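Local coordinates for DUF4627 domain-containing protein (Bacteroides thetaiotaomicron, PDB 3SEE) that is of unknown function but probably binds sugars through a galactose-binding-like beta-sandwich domain, at residues A[111-115]-A[127-131]; A[168-173]-A[184-189]. All coordinates share one frame; numbering follows the deposited sequence. Where two conformers were deposited one is given.

In the fold
Both contacts belong to one flank of the galactose-binding-like beta sandwich and follow each other along the chain, contact 1 closing before contact 2 opens. Their centres lie about 10 Å apart. Contact 1 ties strand 108-115, a member of the six-strand mixed sheet, to the start of strand 130-133 in the eight-strand antiparallel sheet, so it bridges the two layers. Contact 2 pairs strands 170-172 and 186-188 at the edge of that second sheet. Strand 130-133 is the shared element, since it lies beside 170-172 and its F130 is backbone-bonded to V172. The centre of contact 1 lies about 9 Å from the chain's centre and that of contact 2 about 17 Å, so they run from the joined layers outward.

Contact 1. Residues A[111-115]-A[127-131]; sequences VYIKQ and NTTFF
The F130 ring packs against two side chains of 111-115 where the layers of the galactose-binding-like beta sandwich are joined. It turns an edge toward the face of Y112 in an offset edge-to-face pair, with planes at 85° and centroids 5.6 Å apart. The aliphatic part of K114 runs over one face of F130, CG standing 4.2 Å from the ring centroid in a CH-pi contact. With CG anti to the backbone N (chi1 -169°), the lysine chain stays extended as far as CE and bends only at its last torsion; NZ is in a salt bridge with E118 and reaches N127 O through a water. F131 instead meets I113, whose CG2 lies 3.6 Å from CD2 at the edge of the F131 ring. Strand 199-204 packs on Y112, K114 and F131, and helix 194-197 on F131 and Q115.

A single backbone bridge, K114 with F130, sets the register. F131 N donates to I113 O, and Q115 N gives T129 O a nearly straight bond of 3.0 Å. Beyond this, Q115 NE2 is hydrogen-bonded to N117 O, while OE1 comes to 3.4 Å from CB of T129, whose OG1 is hydrogen-bonded to E118.

Contact 2. Residues A[168-173]-A[184-189]; sequences MGQVVN and LEVSDT
A chi1 of 73° swings the N173 amide between its own backbone N and carbonyl carbon, which carries OD1 across to E185 N; at the other end of the pairing, T189 OG1 lies beside its own backbone N (chi1 -49°) and donates to M168 O. These two side-chain bonds bracket a short antiparallel beta pairing. In the E185 N to N173 OD1 bond, 2.9 Å long, the donor stands above the amide plane. N173 N returns a bond to E185 O, so the two residues clasp each other, while ND2 is held by A183 O. Without its amide, as with an alanine here, N173 would keep its backbone bond to E185 O, but E185 N and A183 O would probably lose their side-chain partners, weakening this end of the pairing.

Between these two ends, V171 and S187 form the hydrogen-bonded pair, each N donating to the other's O at 2.9 Å. Q170 with D188 and V172 with V186 are the non-hydrogen-bonded pairs, and their side chains project from one face. On the face of V171 and S187, V171 CG2 rests 3.4 Å from S187 OG and CG1 3.6 Å from T189 OG1. T189 N also donates to G169 O at 2.9 Å, so T189 grips two successive carbonyls where the chain turns its corner at 168-169.

Strand 186-188 is one of the two outermost strands of the eight-strand sheet within this chain. Strand 170-172 separates it from 130-133, whose F131 packs on M168, a selenomethionine in this crystal, and on V171, while helix 194-197 meets V171 through I195 and T189 through L196.

Contact 1. Residues A[111-115]-A[127-131]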
# COMPACT_ATOMS: atom_id res chain seq x y z
N VAL A 111 -3.24 2.80 0.45
CA VAL A 111 -1.89 2.49 0.90
C VAL A 111 -1.94 1.71 2.21
O VAL A 111 -2.77 2.02 3.07
CB VAL A 111 -1.18 3.82 1.29
CG1 VAL A 111 0.20 3.55 1.90
CG2 VAL A 111 -1.10 4.73 0.09
N TYR A 112 -1.01 0.79 2.43
CA TYR A 112 -0.66 0.32 3.76
C TYR A 112 0.82 -0.07 3.73
O TYR A 112 1.42 -0.21 2.66
CB TYR A 112 -1.57 -0.81 4.28
CG TYR A 112 -1.57 -2.10 3.48
CD1 TYR A 112 -0.53 -3.01 3.61
CD2 TYR A 112 -2.58 -2.38 2.59
CE1 TYR A 112 -0.53 -4.19 2.89
CE2 TYR A 112 -2.58 -3.56 1.86
CZ TYR A 112 -1.55 -4.47 2.02
OH TYR A 112 -1.51 -5.65 1.30
N ILE A 113 1.41 -0.25 4.92
CA ILE A 113 2.82 -0.63 5.04
C ILE A 113 2.87 -1.74 6.09
O ILE A 113 2.55 -1.53 7.26
CB ILE A 113 3.72 0.57 5.43
CG1 ILE A 113 3.46 1.79 4.54
CG2 ILE A 113 5.20 0.14 5.34
CD1 ILE A 113 4.33 3.03 4.89
N LYS A 114 3.25 -2.94 5.64
CA LYS A 114 3.08 -4.17 6.41
C LYS A 114 4.40 -4.90 6.59
O LYS A 114 5.27 -4.90 5.74
CB LYS A 114 2.06 -5.10 5.71
CG LYS A 114 1.61 -6.27 6.56
CD LYS A 114 0.52 -7.07 5.86
CE LYS A 114 -0.05 -8.18 6.72
NZ LYS A 114 0.96 -9.26 7.00
N GLN A 115 4.50 -5.60 7.71
CA GLN A 115 5.59 -6.52 7.98
C GLN A 115 5.64 -7.65 6.94
O GLN A 115 4.63 -8.27 6.64
CB GLN A 115 5.40 -7.10 9.37
CG GLN A 115 6.50 -8.07 9.80
CD GLN A 115 6.47 -8.38 11.28
OE1 GLN A 115 6.00 -7.55 12.07
NE2 GLN A 115 7.02 -9.53 11.69
N ASN A 127 -0.03 -13.41 12.27
CA ASN A 127 -0.17 -12.00 12.63
C ASN A 127 -0.25 -11.12 11.38
O ASN A 127 0.24 -11.50 10.32
CB ASN A 127 1.04 -11.52 13.43
CG ASN A 127 1.15 -12.14 14.81
OD1 ASN A 127 0.17 -12.58 15.42
ND2 ASN A 127 2.37 -12.12 15.32
N THR A 128 -0.87 -9.97 11.56
CA THR A 128 -0.92 -8.93 10.53
C THR A 128 -0.50 -7.62 11.20
O THR A 128 -1.27 -7.02 11.95
CB THR A 128 -2.31 -8.80 9.90
OG1 THR A 128 -3.26 -8.47 10.93
CG2 THR A 128 -2.77 -10.08 9.20
N THR A 129 0.74 -7.22 10.95
CA THR A 129 1.38 -6.10 11.64
C THR A 129 1.63 -4.96 10.67
O THR A 129 2.29 -5.16 9.66
CB THR A 129 2.73 -6.54 12.24
OG1 THR A 129 2.56 -7.78 12.96
CG2 THR A 129 3.30 -5.49 13.15
N PHE A 130 1.11 -3.78 10.97
CA PHE A 130 1.17 -2.63 10.06
C PHE A 130 1.68 -1.40 10.81
O PHE A 130 1.32 -1.22 11.97
CB PHE A 130 -0.22 -2.27 9.54
CG PHE A 130 -0.98 -3.38 8.86
CD1 PHE A 130 -1.74 -4.29 9.58
CD2 PHE A 130 -0.99 -3.47 7.48
CE1 PHE A 130 -2.50 -5.25 8.94
CE2 PHE A 130 -1.75 -4.43 6.84
CZ PHE A 130 -2.47 -5.32 7.57
N PHE A 131 2.39 -0.51 10.14
CA PHE A 131 2.60 0.81 10.72
C PHE A 131 1.29 1.61 10.76
O PHE A 131 0.44 1.49 9.87
CB PHE A 131 3.64 1.58 9.95
CG PHE A 131 5.01 0.99 10.04
CD1 PHE A 131 5.63 0.82 11.26
CD2 PHE A 131 5.70 0.58 8.90
CE1 PHE A 131 6.91 0.28 11.33
CE2 PHE A 131 6.96 0.02 8.97
CZ PHE A 131 7.57 -0.12 10.18
O HOH W 1 -0.12 0.42 7.30
O HOH W 2 -0.09 -11.84 7.61

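Contact 2. Residues A[168-173]-A[184-189]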
# COMPACT_ATOMS: atom_id res chain seq x y z
N MSE A 168 6.11 5.24 12.10
CA MSE A 168 6.83 3.97 12.22
C MSE A 168 7.08 3.60 13.69
O MSE A 168 7.47 2.46 13.97
CB MSE A 168 8.13 4.00 11.40
CG MSE A 168 7.97 3.67 9.94
SE MSE A 168 6.48 4.58 9.07
CE MSE A 168 7.01 4.06 7.32
N GLY A 169 6.90 4.56 14.59
CA GLY A 169 6.92 4.30 16.00
C GLY A 169 5.67 3.67 16.61
O GLY A 169 5.65 3.39 17.83
N GLN A 170 4.61 3.45 15.81
CA GLN A 170 3.43 2.76 16.28
C GLN A 170 2.98 1.73 15.26
O GLN A 170 3.06 1.95 14.06
CB GLN A 170 2.28 3.73 16.59
CG GLN A 170 2.65 4.79 17.61
CD GLN A 170 1.50 5.69 17.92
OE1 GLN A 170 1.45 6.85 17.43
NE2 GLN A 170 0.58 5.20 18.70
N VAL A 171 2.52 0.60 15.77
CA VAL A 171 1.99 -0.46 14.95
C VAL A 171 0.56 -0.78 15.37
O VAL A 171 0.17 -0.56 16.52
CB VAL A 171 2.88 -1.72 14.94
CG1 VAL A 171 4.18 -1.49 14.19
CG2 VAL A 171 3.15 -2.22 16.38
N VAL A 172 -0.19 -1.32 14.42
CA VAL A 172 -1.51 -1.85 14.66
C VAL A 172 -1.54 -3.33 14.22
O VAL A 172 -0.88 -3.71 13.25
CB VAL A 172 -2.57 -0.91 14.02
CG1 VAL A 172 -2.40 -0.75 12.51
CG2 VAL A 172 -3.98 -1.29 14.38
N ASN A 173 -2.27 -4.15 14.95
CA ASN A 173 -2.27 -5.59 14.78
C ASN A 173 -3.38 -6.09 13.87
O ASN A 173 -3.65 -7.29 13.82
CB ASN A 173 -2.32 -6.30 16.14
CG ASN A 173 -3.68 -6.18 16.77
OD1 ASN A 173 -4.51 -5.39 16.32
ND2 ASN A 173 -3.94 -6.95 17.82
N LEU A 184 -8.36 -5.53 18.32
CA LEU A 184 -7.46 -4.56 17.69
C LEU A 184 -6.64 -3.87 18.78
O LEU A 184 -7.18 -3.41 19.80
CB LEU A 184 -8.25 -3.53 16.87
CG LEU A 184 -7.42 -2.49 16.11
CD1 LEU A 184 -8.15 -2.07 14.83
CD2 LEU A 184 -7.07 -1.26 16.95
N GLU A 185 -5.33 -3.76 18.55
CA GLU A 185 -4.39 -3.10 19.43
C GLU A 185 -3.43 -2.23 18.66
O GLU A 185 -2.86 -2.66 17.67
CB GLU A 185 -3.55 -4.14 20.19
CG GLU A 185 -4.31 -5.07 21.10
CD GLU A 185 -3.43 -6.01 21.91
OE1 GLU A 185 -2.19 -5.85 21.91
OE2 GLU A 185 -4.00 -6.91 22.58
N VAL A 186 -3.25 -1.01 19.16
CA VAL A 186 -2.21 -0.10 18.75
C VAL A 186 -1.14 -0.17 19.82
O VAL A 186 -1.47 -0.12 21.02
CB VAL A 186 -2.74 1.33 18.61
CG1 VAL A 186 -1.61 2.29 18.31
CG2 VAL A 186 -3.83 1.42 17.52
N SER A 187 0.11 -0.28 19.43
CA SER A 187 1.21 -0.33 20.38
C SER A 187 2.43 0.41 19.85
O SER A 187 2.60 0.63 18.65
CB SER A 187 1.53 -1.79 20.72
OG SER A 187 1.93 -2.49 19.56
N ASP A 188 3.32 0.78 20.76
CA ASP A 188 4.56 1.40 20.36
C ASP A 188 5.48 0.33 19.76
O ASP A 188 5.67 -0.75 20.33
CB ASP A 188 5.28 2.03 21.55
CG ASP A 188 4.59 3.26 22.09
OD1 ASP A 188 3.69 3.82 21.45
OD2 ASP A 188 5.01 3.70 23.18
N THR A 189 6.07 0.65 18.62
CA THR A 189 6.97 -0.28 17.94
C THR A 189 8.18 -0.53 18.82
O THR A 189 8.79 0.40 19.32
CB THR A 189 7.46 0.33 16.64
OG1 THR A 189 6.31 0.83 15.94
CG2 THR A 189 8.19 -0.69 15.77